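Long-range contact in triacylglycerol lipase (Yarrowia lipolytica, PDB 3O0D), which probably hydrolyses triacylglycerols, as a secreted, glycosylated yeast lipase of the alpha/beta-hydrolase fold: residues Ala167-Gly179 against Ala195-Gly207. Residues are numbered along the deposited sequence; the frame is centred on the assembly and turned at random.
With NAG (2-acetamido-2-deoxy-beta-D-glucopyranose), chain H.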
# COMPACT_ATOMS: atom_id res chain seq x y z
N ALA A 167 5.91 -1.46 1.16
CA ALA A 167 6.91 -0.43 0.84
C ALA A 167 6.16 0.95 0.89
O ALA A 167 6.70 1.94 1.44
CB ALA A 167 7.54 -0.62 -0.52
N ALA A 168 4.95 1.01 0.38
CA ALA A 168 4.22 2.29 0.37
C ALA A 168 3.86 2.84 1.75
O ALA A 168 3.97 4.00 2.02
CB ALA A 168 2.96 2.20 -0.54
N LEU A 169 3.41 1.97 2.60
CA LEU A 169 3.12 2.29 4.00
C LEU A 169 4.37 2.89 4.69
O LEU A 169 4.32 4.01 5.26
CB LEU A 169 2.53 1.12 4.75
CG LEU A 169 2.36 1.38 6.22
CD1 LEU A 169 1.38 2.61 6.39
CD2 LEU A 169 1.89 0.21 7.13
N LEU A 170 5.49 2.16 4.57
CA LEU A 170 6.73 2.65 5.16
C LEU A 170 7.22 3.91 4.49
O LEU A 170 7.70 4.82 5.22
CB LEU A 170 7.83 1.54 5.03
CG LEU A 170 7.45 0.38 5.90
CD1 LEU A 170 8.57 -0.77 5.71
CD2 LEU A 170 7.33 0.74 7.31
N PHE A 171 7.09 4.03 3.16
CA PHE A 171 7.58 5.21 2.47
C PHE A 171 6.66 6.39 2.90
O PHE A 171 7.16 7.55 3.08
CB PHE A 171 7.58 5.04 0.94
CG PHE A 171 8.49 5.95 0.27
CD1 PHE A 171 9.72 5.48 -0.22
CD2 PHE A 171 8.20 7.34 0.20
CE1 PHE A 171 10.65 6.33 -0.84
CE2 PHE A 171 9.11 8.19 -0.37
CZ PHE A 171 10.38 7.70 -0.91
N GLY A 172 5.35 6.14 3.04
CA GLY A 172 4.47 7.23 3.55
C GLY A 172 4.81 7.70 4.96
O GLY A 172 4.81 8.91 5.30
N ILE A 173 5.22 6.76 5.79
CA ILE A 173 5.64 7.06 7.15
C ILE A 173 6.92 7.90 7.08
O ILE A 173 6.99 8.93 7.81
CB ILE A 173 5.82 5.81 8.00
CG1 ILE A 173 4.43 5.20 8.31
CG2 ILE A 173 6.43 6.20 9.42
CD1 ILE A 173 4.57 3.75 8.74
N ASN A 174 7.87 7.52 6.23
CA ASN A 174 9.13 8.31 5.96
C ASN A 174 8.75 9.78 5.62
O ASN A 174 9.17 10.71 6.27
CB ASN A 174 9.94 7.67 4.83
CG ASN A 174 10.69 8.65 4.04
OD1 ASN A 174 10.52 8.85 2.77
ND2 ASN A 174 11.58 9.34 4.76
N LEU A 175 7.87 9.95 4.62
CA LEU A 175 7.51 11.30 4.15
C LEU A 175 6.82 12.09 5.28
O LEU A 175 7.07 13.30 5.44
CB LEU A 175 6.56 11.18 2.95
CG LEU A 175 7.30 10.79 1.68
CD1 LEU A 175 6.22 10.47 0.51
CD2 LEU A 175 8.31 11.83 1.15
N LYS A 176 5.94 11.44 6.02
CA LYS A 176 5.17 12.05 7.06
C LYS A 176 6.03 12.49 8.29
O LYS A 176 5.97 13.63 8.72
CB LYS A 176 4.08 11.08 7.49
CG LYS A 176 3.38 11.42 8.77
CD LYS A 176 2.32 12.42 8.56
CE LYS A 176 0.96 11.77 8.84
NZ LYS A 176 -0.09 12.80 8.76
N VAL A 177 6.91 11.64 8.77
CA VAL A 177 7.81 12.11 9.81
C VAL A 177 8.84 13.13 9.30
O VAL A 177 9.40 13.84 10.09
CB VAL A 177 8.55 10.96 10.59
CG1 VAL A 177 7.63 10.03 11.22
CG2 VAL A 177 9.51 10.33 9.80
N ASN A 178 9.09 13.18 8.01
CA ASN A 178 10.05 14.14 7.44
C ASN A 178 9.42 15.42 6.90
O ASN A 178 10.00 16.09 6.04
CB ASN A 178 10.98 13.53 6.42
CG ASN A 178 11.98 12.56 7.10
OD1 ASN A 178 11.99 11.33 6.85
ND2 ASN A 178 12.79 13.13 7.99
N GLY A 179 8.20 15.70 7.39
CA GLY A 179 7.58 17.03 7.20
C GLY A 179 6.63 17.16 6.04
O GLY A 179 6.25 18.29 5.65
N ALA A 195 3.00 -4.41 17.67
CA ALA A 195 1.95 -3.58 18.30
C ALA A 195 2.48 -2.17 18.55
O ALA A 195 1.80 -1.18 18.30
CB ALA A 195 1.39 -4.23 19.57
N GLY A 196 3.72 -2.05 19.03
CA GLY A 196 4.33 -0.72 19.08
C GLY A 196 4.25 0.07 17.79
O GLY A 196 3.78 1.20 17.82
N PHE A 197 4.72 -0.52 16.67
CA PHE A 197 4.70 0.13 15.37
C PHE A 197 3.22 0.44 14.98
O PHE A 197 2.90 1.57 14.61
CB PHE A 197 5.33 -0.80 14.35
CG PHE A 197 5.20 -0.33 12.92
CD1 PHE A 197 5.99 0.66 12.40
CD2 PHE A 197 4.19 -0.89 12.11
CE1 PHE A 197 5.85 1.06 11.08
CE2 PHE A 197 4.01 -0.49 10.73
CZ PHE A 197 4.82 0.45 10.23
N ALA A 198 2.35 -0.54 15.13
CA ALA A 198 0.95 -0.36 14.64
C ALA A 198 0.30 0.82 15.39
O ALA A 198 -0.38 1.64 14.80
CB ALA A 198 0.18 -1.65 14.88
N ASN A 199 0.46 0.87 16.72
CA ASN A 199 -0.19 1.91 17.49
C ASN A 199 0.43 3.27 17.25
O ASN A 199 -0.31 4.30 17.25
CB ASN A 199 -0.21 1.53 18.97
CG ASN A 199 -1.11 0.33 19.26
OD1 ASN A 199 -0.72 -0.59 19.99
ND2 ASN A 199 -2.33 0.34 18.69
N TRP A 200 1.73 3.29 16.96
CA TRP A 200 2.42 4.50 16.69
C TRP A 200 1.96 5.07 15.34
O TRP A 200 1.65 6.28 15.23
CB TRP A 200 3.91 4.26 16.76
CG TRP A 200 4.74 5.45 16.24
CD1 TRP A 200 5.01 6.62 16.93
CD2 TRP A 200 5.40 5.57 15.01
NE1 TRP A 200 5.78 7.44 16.18
CE2 TRP A 200 6.03 6.84 14.99
CE3 TRP A 200 5.53 4.74 13.89
CZ2 TRP A 200 6.81 7.27 13.91
CZ3 TRP A 200 6.28 5.18 12.82
CH2 TRP A 200 6.90 6.44 12.82
N VAL A 201 1.85 4.18 14.32
CA VAL A 201 1.30 4.55 13.00
C VAL A 201 -0.13 5.10 13.19
O VAL A 201 -0.46 6.13 12.56
CB VAL A 201 1.30 3.36 12.08
CG1 VAL A 201 0.44 3.69 10.77
CG2 VAL A 201 2.76 3.04 11.69
N ASP A 202 -0.96 4.52 14.04
CA ASP A 202 -2.34 5.01 14.22
C ASP A 202 -2.25 6.45 14.84
O ASP A 202 -2.96 7.34 14.46
CB ASP A 202 -3.15 4.13 15.13
CG ASP A 202 -3.74 2.89 14.44
OD1 ASP A 202 -3.53 2.77 13.19
OD2 ASP A 202 -4.33 2.01 15.15
N LYS A 203 -1.37 6.63 15.83
CA LYS A 203 -1.25 7.99 16.38
C LYS A 203 -0.79 8.97 15.34
O LYS A 203 -1.28 10.10 15.30
CB LYS A 203 -0.25 7.96 17.57
CG LYS A 203 -0.78 7.23 18.74
CD LYS A 203 0.21 7.32 19.98
CE LYS A 203 0.21 6.01 20.75
NZ LYS A 203 0.67 6.01 22.22
N LEU A 204 0.16 8.57 14.48
CA LEU A 204 0.79 9.40 13.52
C LEU A 204 -0.27 9.82 12.51
O LEU A 204 -0.40 10.99 12.14
CB LEU A 204 1.99 8.72 12.85
CG LEU A 204 2.84 9.38 11.80
CD1 LEU A 204 3.73 10.55 12.39
CD2 LEU A 204 3.77 8.41 11.16
N PHE A 205 -1.07 8.85 12.04
CA PHE A 205 -2.00 9.20 10.95
C PHE A 205 -3.37 9.58 11.38
O PHE A 205 -4.04 10.31 10.62
CB PHE A 205 -2.13 8.02 9.92
CG PHE A 205 -1.03 8.00 8.93
CD1 PHE A 205 -1.11 8.72 7.73
CD2 PHE A 205 0.14 7.28 9.16
CE1 PHE A 205 -0.08 8.72 6.80
CE2 PHE A 205 1.13 7.25 8.25
CZ PHE A 205 1.06 7.96 7.04
N PHE A 206 -3.86 9.04 12.48
CA PHE A 206 -5.26 9.25 12.89
C PHE A 206 -5.34 10.07 14.16
O PHE A 206 -6.43 10.43 14.63
CB PHE A 206 -5.97 7.92 13.07
CG PHE A 206 -5.95 7.07 11.80
CD1 PHE A 206 -6.65 7.46 10.64
CD2 PHE A 206 -5.33 5.87 11.78
CE1 PHE A 206 -6.60 6.65 9.50
CE2 PHE A 206 -5.24 5.08 10.62
CZ PHE A 206 -5.88 5.48 9.49
N GLY A 207 -4.18 10.29 14.75
CA GLY A 207 -4.06 11.14 15.92
C GLY A 207 -4.34 10.52 17.30
O GLY A 207 -4.21 11.24 18.29
C1 NAG H . 14.30 12.86 3.69
C2 NAG H . 13.16 13.27 2.73
C3 NAG H . 13.24 14.78 2.52
C4 NAG H . 13.21 15.52 3.86
C5 NAG H . 14.40 15.01 4.65
C6 NAG H . 14.72 15.73 5.97
C7 NAG H . 12.50 11.60 1.06
C8 NAG H . 12.67 11.07 -0.34
N2 NAG H . 13.26 12.64 1.41
O3 NAG H . 12.13 15.17 1.69
O4 NAG H . 13.43 16.91 3.63
O5 NAG H . 14.19 13.60 4.87
O6 NAG H . 13.53 15.89 6.66
O7 NAG H . 11.73 11.08 1.84
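Phe205 takes the CE of Lys176 over one face, 4.0 Å from its ring centroid and 19° off the normal, a CH-pi contact, while CG1 of Ile173 meets its edge in plane. Phe197 carries Val201 CG2 of its own helix on one face and receives Leu169 CD2 at its edge; the Trp200 ring has Leu204 CD2 over one face. Between these rings Ile173 acts as a knob in a hole made by Phe197, Val201, Leu204 and Phe205. With CG1 anti to its carbonyl carbon (chi1 -71°), its CD1 reaches Val201 CG2 at 3.5 Å and its CG2 abuts Trp200 CH2 at 3.4 Å. Replacing Ile173 by an alanine is likely to leave the hole poorly filled, with the Phe205 edge and the CZ of Phe197 both without the carbon that packs on them. Lys176 bends at chi2 and chi3, its CG 3.7 Å from Leu204 CG as the two side chains run past each other in opposite directions. Segments 167-177 and 195-206, crossing at 54° with axes 11.4 Å apart at closest approach, follow successive parallel strands of the alpha/beta-hydrolase sheet, and Leu222 of strand 222-227 touches Leu169, Val201 and Phe205. Their union is thus essentially apolar, resting on shape, with even the lysine contributing its methylenes.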